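Local coordinates for flavin reductase domain protein (Arthrobacter sp., PDB 2QCK) that probably binds FMN and reduces flavin at the expense of a nicotinamide cofactor, at residues S45-Q49 against P50-T54; M57-S61 against S62-A66; L80-Q83 against E84-D87. All coordinates share one frame; numbering follows the deposited sequence.

Interaction 1 of 3, residues S45-Q49 against P50-T54; sequences SLSAQ and PPRFT
A chi1 of 67° sets the Ser47 hydroxyl between its own backbone N and carbonyl carbon, and from there OG reaches back round the turn to Pro50, while CG of Leu46 stands anti to its backbone N (chi1 174°) and carries CD2 over the opposite strand. Ser47 OG donates to Pro50 O at 2.5 Å, a short bond lying nearly along the C=O axis, and it also rests 3.2 Å from CG of Arg52. The turn it spans holds a cis peptide between Gln49 and Pro50. With the hydroxyl gone, as in an alanine here, Pro50 O would probably lose this donor and the cis-proline turn one of its ties to the strand before it. Leu46 CD2 packs on Thr54 CG2 at 3.8 Å, the two side chains lying roughly perpendicular, and meets the aliphatic CD of Arg52. Past that carbon the guanidinium runs by the Ser47 hydroxyl and, in the conformer described, forms a salt bridge with Glu129 of the second subunit. In the backbone, Arg52 O accepts from Leu46 N at 2.8 Å and from Ser47 N at 3.3 Å; Arg52 N returns a bond to Ser47 O at 3.0 Å. Two residues, Leu46 and Ser47, thus stand opposite one, a classic beta bulge in the antiparallel hairpin of strands 44-48 and 51-58.

Interaction 2 of 3, residues M57-S61 against S62-A66; sequences MARSS and SSWPA. With PO4 (phosphate ion), chain B.
Arg59 lays its CA and aliphatic chain over one face of the Trp64 indole: CA sits 4.0 Å from the centroid of the five-membered ring in a CH-pi contact, and CG lies over the middle of the ring system. The chain then bends at chi3 (54°), and the guanidinium stands steeply to the indole plane, with its NH1 bonded to the backbone O of Glu129. Selenomethionine Met57 comes to the edge of the same ring, nearly in its plane, with SE 3.8 Å from Trp64 CE3 in a Met-aromatic contact. Its CE methyl continues to the backbone of Ser63 and Trp64. Where strand 51-58 gives way to helix 64-69, two type I turns follow each other, and Ser61 fastens the second. Ser61 OG caps Ser63 N at 2.9 Å, while Ser61 O takes Trp64 N at 3.0 Å. A water is shared by the hydroxyls of Ser61, Ser62 and Ser63. Trp64 NE1 makes a weak, bent bond of 2.8 Å to O3 of a phosphate ion, probably from the crystallisation liquor, and Arg59 NH2 lies 3.6 Å from phosphate O2. The indole is therefore held by apolar contacts at a face and an edge, while its N-H and the nearby arginine charge would together probably favour an anion.

Interaction 3 of 3, residues L80-Q83 against E84-D87; sequences LDNQ and ELAD
Asp81 meets the helix through water: its carbonyl O receives a hydrogen bond from a water that in turn accepts from Glu84 N at 2.8 Å, so a backbone N-H of the first helical turn is satisfied by solvent. Asn82 follows as the N-cap residue, yet its amide is turned to other partners; OD1 accepts from Gly79 N and ND2 donates to Asp113 O, so both side-chain polar groups are engaged away from the helix N-H groups. Its backbone does the joining. Asn82 O takes Ala86 N at 3.0 Å, an almost straight bond (175°), and Leu85 N through a weaker, bent one at 3.1 Å. Gln83 repeats the helical step, its O accepting from Asp87 N at 3.0 Å. In the conformer described, the Gln83 side chain bends at chi2 (-77°), which brings the amide back alongside the helix, where NE2 lies 3.6 Å from CB of Asp87. There Gln83 and Asp87 run side by side in the same direction, their amide and carboxylate planes 35° apart, and the carboxylate forms a salt bridge with Arg91. Helix 83-88 rests on two strands: Leu85 packs on Ile26 and Ala86 on Val24 of strand 22-31, and Gln83 joins Ala86 against Tyr157 of strand 156-162.

Overall arrangement
All three contacts are local and partly buried, each formed at the joint or start of a secondary-structure element. Five of ten touching residues are buried in interaction 1 and three of six in interaction 3, against two of nine in interaction 2, the most exposed. Interactions 1 and 2 share strand 51-58: the first holds its beginning to strand 44-48, the second turns its end into helix 64-69. Interaction 3 lies across the chain's centre from interaction 1, about 25 Å between centres. The hairpin of 45-54 relies on backbone pairing and lies against the second subunit; 57-66 touches no other protein chain of the assembly and adds aromatic packing; 80-87 depends chiefly on helical backbone bonds and water.

Interaction 1 of 3, residues S45-Q49 against P50-T54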
loop_
_atom_site.group_PDB
_atom_site.type_symbol
_atom_site.label_atom_id
_atom_site.label_comp_id
_atom_site.label_asym_id
_atom_site.label_seq_id
_atom_site.Cartn_x
_atom_site.Cartn_y
_atom_site.Cartn_z
ATOM N N SER A 45 1.276 2.042 -6.341
ATOM C CA SER A 45 1.006 2.385 -7.719
ATOM C C SER A 45 -0.483 2.655 -7.984
ATOM O O SER A 45 -1.340 1.899 -7.508
ATOM C CB SER A 45 1.451 1.207 -8.570
ATOM O OG SER A 45 1.438 1.627 -9.897
ATOM N N LEU A 46 -0.779 3.721 -8.749
ATOM C CA LEU A 46 -2.132 4.033 -9.199
ATOM C C LEU A 46 -2.340 3.827 -10.688
ATOM O O LEU A 46 -3.285 3.165 -11.120
ATOM C CB LEU A 46 -2.526 5.473 -8.799
ATOM C CG LEU A 46 -3.872 6.056 -9.288
ATOM C CD1 LEU A 46 -5.094 5.199 -8.902
ATOM C CD2 LEU A 46 -3.986 7.452 -8.743
ATOM N N SER A 47 -1.465 4.394 -11.505
ATOM C CA SER A 47 -1.629 4.257 -12.953
ATOM C C SER A 47 -0.309 4.289 -13.673
ATOM O O SER A 47 0.700 4.696 -13.138
ATOM C CB SER A 47 -2.553 5.333 -13.536
ATOM O OG SER A 47 -1.970 6.615 -13.425
ATOM N N ALA A 48 -0.343 3.814 -14.905
ATOM C CA ALA A 48 0.845 3.716 -15.734
ATOM C C ALA A 48 0.970 4.882 -16.706
ATOM O O ALA A 48 2.085 5.385 -16.932
ATOM C CB ALA A 48 0.835 2.396 -16.486
ATOM N N GLN A 49 -0.149 5.311 -17.285
ATOM C CA GLN A 49 -0.141 6.412 -18.228
ATOM C C GLN A 49 -1.249 7.365 -17.901
ATOM O O GLN A 49 -2.407 7.006 -18.017
ATOM C CB GLN A 49 -0.334 5.898 -19.647
ATOM C CG GLN A 49 0.865 5.117 -20.184
ATOM C CD GLN A 49 0.505 4.120 -21.283
ATOM O OE1 GLN A 49 -0.403 3.289 -21.121
ATOM N NE2 GLN A 49 1.234 4.182 -22.394
ATOM N N PRO A 50 -0.919 8.554 -17.403
ATOM C CA PRO A 50 0.380 8.906 -16.897
ATOM C C PRO A 50 0.663 8.081 -15.637
ATOM O O PRO A 50 -0.268 7.487 -15.045
ATOM C CB PRO A 50 0.220 10.378 -16.548
ATOM C CG PRO A 50 -1.246 10.495 -16.203
ATOM C CD PRO A 50 -1.873 9.670 -17.256
ATOM N N PRO A 51 1.938 8.008 -15.261
ATOM C CA PRO A 51 2.362 7.335 -14.075
ATOM C C PRO A 51 1.964 8.100 -12.843
ATOM O O PRO A 51 2.307 9.277 -12.717
ATOM C CB PRO A 51 3.884 7.290 -14.224
ATOM C CG PRO A 51 4.237 8.369 -15.163
ATOM C CD PRO A 51 3.071 8.545 -16.052
ATOM N N ARG A 52 1.266 7.417 -11.942
ATOM C CA ARG A 52 0.874 8.003 -10.662
ATOM C C ARG A 52 0.995 7.009 -9.520
ATOM O O ARG A 52 0.860 5.823 -9.708
ATOM C CB ARG A 52 -0.579 8.477 -10.674
ATOM C CG ARG A 52 -1.059 9.269 -11.873
ATOM C CD ARG A 52 -2.432 9.829 -11.553
ATOM N NE ARG A 52 -3.394 9.691 -12.645
ATOM C CZ ARG A 52 -3.527 10.549 -13.644
ATOM N NH1 ARG A 52 -2.753 11.623 -13.726
ATOM N NH2 ARG A 52 -4.438 10.335 -14.572
ATOM N N PHE A 53 1.197 7.532 -8.316
ATOM C CA PHE A 53 1.160 6.733 -7.117
ATOM C C PHE A 53 0.382 7.498 -6.069
ATOM O O PHE A 53 0.151 8.681 -6.219
ATOM C CB PHE A 53 2.563 6.343 -6.566
ATOM C CG PHE A 53 3.422 7.499 -6.094
ATOM C CD1 PHE A 53 4.279 8.137 -6.958
ATOM C CD2 PHE A 53 3.467 7.855 -4.752
ATOM C CE1 PHE A 53 5.095 9.157 -6.531
ATOM C CE2 PHE A 53 4.271 8.899 -4.335
ATOM C CZ PHE A 53 5.081 9.528 -5.221
ATOM N N THR A 54 -0.025 6.776 -5.035
ATOM C CA THR A 54 -0.763 7.337 -3.909
ATOM C C THR A 54 -0.083 6.960 -2.606
ATOM O O THR A 54 0.596 5.947 -2.547
ATOM C CB THR A 54 -2.179 6.754 -3.891
ATOM O OG1 THR A 54 -2.092 5.331 -3.940
ATOM C CG2 THR A 54 -2.966 7.220 -5.078
#

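Interaction 2 of 3, residues M57-S61 against S62-A66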
loop_
_atom_site.group_PDB
_atom_site.type_symbol
_atom_site.label_atom_id
_atom_site.label_comp_id
_atom_site.label_asym_id
_atom_site.label_seq_id
_atom_site.Cartn_x
_atom_site.Cartn_y
_atom_site.Cartn_z
HETATM N N MSE A 57 -1.352 9.901 4.726
HETATM C CA MSE A 57 -0.638 10.426 5.875
HETATM C C MSE A 57 -1.555 11.153 6.803
HETATM O O MSE A 57 -2.667 11.507 6.432
HETATM C CB MSE A 57 0.442 11.380 5.395
HETATM C CG MSE A 57 -0.075 12.654 4.806
HETATM SE SE MSE A 57 1.399 13.767 4.188
HETATM C CE MSE A 57 2.389 14.172 5.808
ATOM N N ALA A 58 -1.023 11.417 8.002
ATOM C CA ALA A 58 -1.740 12.030 9.081
ATOM C C ALA A 58 -1.554 13.540 8.913
ATOM O O ALA A 58 -0.429 14.019 8.672
ATOM C CB ALA A 58 -1.133 11.593 10.422
ATOM N N ARG A 59 -2.628 14.291 9.132
ATOM C CA ARG A 59 -2.545 15.762 9.073
ATOM C C ARG A 59 -1.805 16.313 10.255
ATOM O O ARG A 59 -1.405 17.483 10.251
ATOM C CB ARG A 59 -3.927 16.405 8.948
ATOM C CG ARG A 59 -4.593 16.111 7.617
ATOM C CD ARG A 59 -5.951 16.840 7.462
ATOM N NE ARG A 59 -5.798 18.282 7.684
ATOM C CZ ARG A 59 -6.276 18.950 8.723
ATOM N NH1 ARG A 59 -7.003 18.335 9.657
ATOM N NH2 ARG A 59 -6.036 20.262 8.826
ATOM N N SER A 60 -1.526 15.455 11.231
ATOM C CA SER A 60 -0.685 15.840 12.376
ATOM C C SER A 60 0.771 15.475 12.161
ATOM O O SER A 60 1.566 15.747 12.997
ATOM C CB SER A 60 -1.174 15.156 13.643
ATOM O OG SER A 60 -1.220 13.749 13.447
ATOM N N SER A 61 1.137 14.852 11.044
ATOM C CA SER A 61 2.539 14.649 10.750
ATOM C C SER A 61 3.263 15.976 10.760
ATOM O O SER A 61 2.734 16.976 10.322
ATOM C CB SER A 61 2.728 14.051 9.355
ATOM O OG SER A 61 4.074 14.123 8.991
ATOM N N SER A 62 4.498 15.977 11.222
ATOM C CA SER A 62 5.353 17.174 11.159
ATOM C C SER A 62 5.580 17.594 9.701
ATOM O O SER A 62 5.997 18.700 9.414
ATOM C CB SER A 62 6.699 16.879 11.857
ATOM O OG SER A 62 7.352 15.794 11.228
ATOM N N SER A 63 5.303 16.709 8.768
ATOM C CA SER A 63 5.486 17.026 7.370
ATOM C C SER A 63 4.183 17.407 6.658
ATOM O O SER A 63 4.201 17.619 5.438
ATOM C CB SER A 63 6.076 15.812 6.655
ATOM O OG SER A 63 7.318 15.458 7.229
ATOM N N TRP A 64 3.054 17.474 7.355
ATOM C CA TRP A 64 1.777 17.756 6.650
ATOM C C TRP A 64 1.758 19.169 5.998
ATOM O O TRP A 64 1.381 19.312 4.825
ATOM C CB TRP A 64 0.559 17.527 7.567
ATOM C CG TRP A 64 -0.683 18.064 6.954
ATOM C CD1 TRP A 64 -1.362 19.198 7.313
ATOM C CD2 TRP A 64 -1.322 17.567 5.776
ATOM N NE1 TRP A 64 -2.431 19.401 6.462
ATOM C CE2 TRP A 64 -2.430 18.417 5.506
ATOM C CE3 TRP A 64 -1.105 16.460 4.956
ATOM C CZ2 TRP A 64 -3.281 18.206 4.453
ATOM C CZ3 TRP A 64 -1.955 16.270 3.888
ATOM C CH2 TRP A 64 -3.031 17.136 3.650
ATOM N N PRO A 65 2.177 20.201 6.729
ATOM C CA PRO A 65 2.180 21.497 6.134
ATOM C C PRO A 65 3.050 21.565 4.895
ATOM O O PRO A 65 2.684 22.265 3.970
ATOM C CB PRO A 65 2.711 22.398 7.254
ATOM C CG PRO A 65 2.288 21.699 8.483
ATOM C CD PRO A 65 2.588 20.273 8.139
ATOM N N ALA A 66 4.178 20.851 4.872
ATOM C CA ALA A 66 5.061 20.821 3.682
ATOM C C ALA A 66 4.296 20.222 2.515
ATOM O O ALA A 66 4.270 20.780 1.407
ATOM C CB ALA A 66 6.334 20.008 3.937
HETATM P P PO4 B . -4.288 22.466 5.443
HETATM O O1 PO4 B . -4.108 22.990 4.038
HETATM O O2 PO4 B . -5.249 21.290 5.450
HETATM O O3 PO4 B . -2.903 22.080 5.884
HETATM O O4 PO4 B . -4.810 23.523 6.397
HETATM O O HOH W 1 6.784 13.896 9.317
#

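Interaction 3 of 3, residues L80-Q83 against E84-D87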
loop_
_atom_site.group_PDB
_atom_site.type_symbol
_atom_site.label_atom_id
_atom_site.label_comp_id
_atom_site.label_asym_id
_atom_site.label_seq_id
_atom_site.Cartn_x
_atom_site.Cartn_y
_atom_site.Cartn_z
ATOM N N LEU A 80 17.209 -3.595 2.043
ATOM C CA LEU A 80 17.649 -3.991 3.370
ATOM C C LEU A 80 18.792 -3.158 3.897
ATOM O O LEU A 80 18.864 -2.918 5.091
ATOM C CB LEU A 80 18.079 -5.447 3.365
ATOM C CG LEU A 80 17.046 -6.451 2.926
ATOM C CD1 LEU A 80 17.481 -7.831 3.393
ATOM C CD2 LEU A 80 15.677 -6.124 3.468
ATOM N N ASP A 81 19.677 -2.691 3.020
ATOM C CA ASP A 81 20.775 -1.839 3.465
ATOM C C ASP A 81 20.282 -0.449 3.851
ATOM O O ASP A 81 21.046 0.359 4.353
ATOM C CB ASP A 81 21.846 -1.724 2.381
ATOM C CG ASP A 81 22.657 -3.002 2.226
ATOM N N ASN A 82 19.009 -0.150 3.626
ATOM C CA ASN A 82 18.467 1.158 3.976
ATOM C C ASN A 82 17.639 1.118 5.286
ATOM O O ASN A 82 16.888 2.049 5.537
ATOM C CB ASN A 82 17.577 1.698 2.862
ATOM C CG ASN A 82 18.265 1.829 1.527
ATOM O OD1 ASN A 82 17.730 1.406 0.514
ATOM N ND2 ASN A 82 19.419 2.455 1.506
ATOM N N GLN A 83 17.801 0.090 6.129
ATOM C CA GLN A 83 16.955 0.015 7.307
ATOM C C GLN A 83 17.229 1.178 8.252
ATOM O O GLN A 83 16.298 1.702 8.835
ATOM C CB GLN A 83 17.091 -1.315 8.024
ATOM C CG GLN A 83 16.137 -1.434 9.179
ATOM C CD GLN A 83 16.594 -0.636 10.389
ATOM O OE1 GLN A 83 17.784 -0.406 10.583
ATOM N NE2 GLN A 83 15.646 -0.214 11.206
ATOM N N GLU A 84 18.470 1.617 8.346
ATOM C CA GLU A 84 18.826 2.687 9.262
ATOM C C GLU A 84 18.173 4.003 8.831
ATOM O O GLU A 84 17.774 4.817 9.660
ATOM C CB GLU A 84 20.358 2.802 9.361
ATOM C CG GLU A 84 20.826 3.993 10.147
ATOM C CD GLU A 84 22.305 3.960 10.532
ATOM O OE1 GLU A 84 22.869 2.853 10.733
ATOM O OE2 GLU A 84 22.880 5.073 10.685
ATOM N N LEU A 85 18.049 4.187 7.528
ATOM C CA LEU A 85 17.469 5.374 6.957
ATOM C C LEU A 85 15.965 5.367 7.178
ATOM O O LEU A 85 15.397 6.401 7.597
ATOM C CB LEU A 85 17.808 5.417 5.472
ATOM C CG LEU A 85 17.561 6.665 4.654
ATOM C CD1 LEU A 85 18.561 7.796 4.977
ATOM C CD2 LEU A 85 17.602 6.184 3.183
ATOM N N ALA A 86 15.342 4.202 6.962
ATOM C CA ALA A 86 13.935 3.983 7.336
ATOM C C ALA A 86 13.636 4.365 8.788
ATOM O O ALA A 86 12.689 5.088 9.047
ATOM C CB ALA A 86 13.458 2.540 7.055
ATOM N N ASP A 87 14.436 3.895 9.729
ATOM C CA ASP A 87 14.238 4.203 11.129
ATOM C C ASP A 87 14.441 5.709 11.446
ATOM O O ASP A 87 13.658 6.297 12.200
ATOM C CB ASP A 87 15.183 3.325 11.934
ATOM C CG ASP A 87 14.848 3.281 13.400
ATOM O OD1 ASP A 87 13.776 2.735 13.776
ATOM O OD2 ASP A 87 15.680 3.746 14.194
HETATM O O HOH W 2 20.848 0.486 7.449
HETATM O O HOH W 3 20.589 3.146 6.258
#